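Local coordinates for cyclic nucleotide-binding protein (Ruegeria pomeroyi, PDB 3FX3) that probably acts as a DNA-binding transcription factor of the CRP type, pairing a cyclic nucleotide-binding domain with a helix-turn-helix domain, at residues R157-L162 / R223-S228. Sequence-based numbering, arbitrary orientation.
Sequences RVAEFL and RDYAES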
loop_
_atom_site.group_PDB
_atom_site.type_symbol
_atom_site.label_atom_id
_atom_site.label_comp_id
_atom_site.label_asym_id
_atom_site.label_seq_id
_atom_site.Cartn_x
_atom_site.Cartn_y
_atom_site.Cartn_z
ATOM N N ARG B 157 -6.734 -16.962 2.060
ATOM C CA ARG B 157 -6.927 -15.571 1.646
ATOM C C ARG B 157 -8.376 -15.154 1.765
ATOM O O ARG B 157 -8.647 -14.038 2.144
ATOM C CB ARG B 157 -6.409 -15.339 0.236
ATOM C CG ARG B 157 -4.865 -15.463 0.117
ATOM C CD ARG B 157 -4.458 -15.509 -1.360
ATOM N NE ARG B 157 -4.866 -14.269 -1.960
ATOM C CZ ARG B 157 -5.423 -14.095 -3.146
ATOM N NH1 ARG B 157 -5.651 -15.081 -3.996
ATOM N NH2 ARG B 157 -5.724 -12.870 -3.477
ATOM N N VAL B 158 -9.304 -16.069 1.490
ATOM C CA VAL B 158 -10.736 -15.756 1.599
ATOM C C VAL B 158 -11.134 -15.627 3.071
ATOM O O VAL B 158 -11.906 -14.718 3.443
ATOM C CB VAL B 158 -11.593 -16.817 0.879
ATOM C CG1 VAL B 158 -13.101 -16.596 1.132
ATOM C CG2 VAL B 158 -11.266 -16.797 -0.608
ATOM N N ALA B 159 -10.587 -16.522 3.902
ATOM C CA ALA B 159 -10.782 -16.446 5.357
ATOM C C ALA B 159 -10.381 -15.057 5.857
ATOM O O ALA B 159 -11.091 -14.410 6.609
ATOM C CB ALA B 159 -9.945 -17.527 6.064
ATOM N N GLU B 160 -9.232 -14.610 5.396
ATOM C CA GLU B 160 -8.684 -13.307 5.755
ATOM C C GLU B 160 -9.592 -12.150 5.320
ATOM O O GLU B 160 -9.823 -11.163 6.052
ATOM C CB GLU B 160 -7.324 -13.197 5.065
ATOM C CG GLU B 160 -6.386 -12.266 5.685
ATOM C CD GLU B 160 -5.864 -12.739 7.060
ATOM O OE1 GLU B 160 -5.122 -13.766 7.147
ATOM O OE2 GLU B 160 -6.175 -12.024 8.044
ATOM N N PHE B 161 -10.090 -12.260 4.095
ATOM C CA PHE B 161 -11.045 -11.302 3.580
ATOM C C PHE B 161 -12.316 -11.262 4.457
ATOM O O PHE B 161 -12.775 -10.211 4.876
ATOM C CB PHE B 161 -11.344 -11.642 2.107
ATOM C CG PHE B 161 -12.433 -10.812 1.505
ATOM C CD1 PHE B 161 -12.150 -9.556 0.997
ATOM C CD2 PHE B 161 -13.736 -11.284 1.449
ATOM C CE1 PHE B 161 -13.152 -8.766 0.449
ATOM C CE2 PHE B 161 -14.741 -10.502 0.877
ATOM C CZ PHE B 161 -14.430 -9.236 0.384
ATOM N N LEU B 162 -12.872 -12.414 4.758
ATOM C CA LEU B 162 -14.032 -12.475 5.627
ATOM C C LEU B 162 -13.744 -11.879 7.013
ATOM O O LEU B 162 -14.550 -11.119 7.535
ATOM C CB LEU B 162 -14.525 -13.915 5.734
ATOM C CG LEU B 162 -15.159 -14.476 4.456
ATOM C CD1 LEU B 162 -15.551 -15.945 4.650
ATOM C CD2 LEU B 162 -16.404 -13.639 4.047
ATOM N N ARG B 223 -9.883 -17.362 12.176
ATOM C CA ARG B 223 -8.517 -16.824 12.313
ATOM C C ARG B 223 -7.455 -17.915 12.483
ATOM O O ARG B 223 -6.333 -17.771 12.009
ATOM C CB ARG B 223 -8.420 -15.843 13.481
ATOM C CG ARG B 223 -7.094 -15.080 13.512
ATOM C CD ARG B 223 -7.136 -13.853 14.424
ATOM N NE ARG B 223 -8.326 -13.023 14.203
ATOM C CZ ARG B 223 -8.510 -12.162 13.187
ATOM N NH1 ARG B 223 -7.572 -11.981 12.244
ATOM N NH2 ARG B 223 -9.656 -11.463 13.116
ATOM N N ASP B 224 -7.806 -19.003 13.158
ATOM C CA ASP B 224 -6.873 -20.105 13.292
ATOM C C ASP B 224 -6.580 -20.703 11.930
ATOM O O ASP B 224 -5.416 -20.922 11.584
ATOM C CB ASP B 224 -7.392 -21.195 14.226
ATOM C CG ASP B 224 -6.288 -22.111 14.689
ATOM O OD1 ASP B 224 -5.335 -21.597 15.322
ATOM O OD2 ASP B 224 -6.349 -23.319 14.396
ATOM N N TYR B 225 -7.642 -20.957 11.165
ATOM C CA TYR B 225 -7.500 -21.437 9.799
ATOM C C TYR B 225 -6.571 -20.520 9.013
ATOM O O TYR B 225 -5.631 -20.980 8.376
ATOM C CB TYR B 225 -8.864 -21.519 9.088
ATOM C CG TYR B 225 -8.775 -22.253 7.770
ATOM C CD1 TYR B 225 -8.399 -21.604 6.603
ATOM C CD2 TYR B 225 -9.011 -23.605 7.708
ATOM C CE1 TYR B 225 -8.286 -22.287 5.398
ATOM C CE2 TYR B 225 -8.914 -24.300 6.511
ATOM C CZ TYR B 225 -8.550 -23.640 5.360
ATOM O OH TYR B 225 -8.459 -24.359 4.192
ATOM N N ALA B 226 -6.840 -19.219 9.069
ATOM C CA ALA B 226 -6.075 -18.235 8.298
ATOM C C ALA B 226 -4.590 -18.228 8.667
ATOM O O ALA B 226 -3.725 -18.176 7.784
ATOM C CB ALA B 226 -6.659 -16.833 8.489
ATOM N N GLU B 227 -4.317 -18.268 9.975
ATOM C CA GLU B 227 -2.948 -18.190 10.511
ATOM C C GLU B 227 -2.190 -19.500 10.513
ATOM O O GLU B 227 -0.964 -19.474 10.611
ATOM C CB GLU B 227 -2.954 -17.638 11.934
ATOM C CG GLU B 227 -3.149 -16.141 11.982
ATOM C CD GLU B 227 -3.502 -15.626 13.364
ATOM O OE1 GLU B 227 -3.408 -16.396 14.355
ATOM O OE2 GLU B 227 -3.882 -14.434 13.447
ATOM N N SER B 228 -2.896 -20.631 10.422
ATOM C CA SER B 228 -2.239 -21.947 10.448
ATOM C C SER B 228 -1.214 -22.071 9.320
ATOM O O SER B 228 -1.355 -21.426 8.277
ATOM C CB SER B 228 -3.258 -23.088 10.355
ATOM O OG SER B 228 -3.760 -23.231 9.036
#
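A159 and A226 face each other in a small alanine-to-alanine helix contact that joins the first and last helices of the C-terminal domain, 154-165 and 219-227. It is a compact example of how short side chains let two helices approach: the methyl carbons CB of A159 and CB of A226 lie 4.1 Å apart. The local axes come within 8.6 Å, running roughly antiparallel at 137°. A159 CB also lies oblique to the Y225 ring, 4.4 Å from its CD1. Next to A159 on the same helix, E160 reaches across the seam. Its CG is anti to the backbone N (chi1 -156°), and a bend at chi2 (69°) helps carry the carboxylate to A226, where OE1 rests 3.7 Å from A226 CB. That oxygen is hydrogen-bonded to Q152 NE2, which also bonds A226 O, so one amide links both helices. The other oxygen, E160 OE2, stays 4.4 Å from R223 NH1, too far for a salt bridge, though the opposite charges probably attract weakly. L222 extends the apolar seam against A159 and L162, while V158 packs on helix 192-203. Packing of the domain's first helix against the one after the 207-209/213-216 hairpin is consistent with the Crp-like winged helix-turn-helix domain.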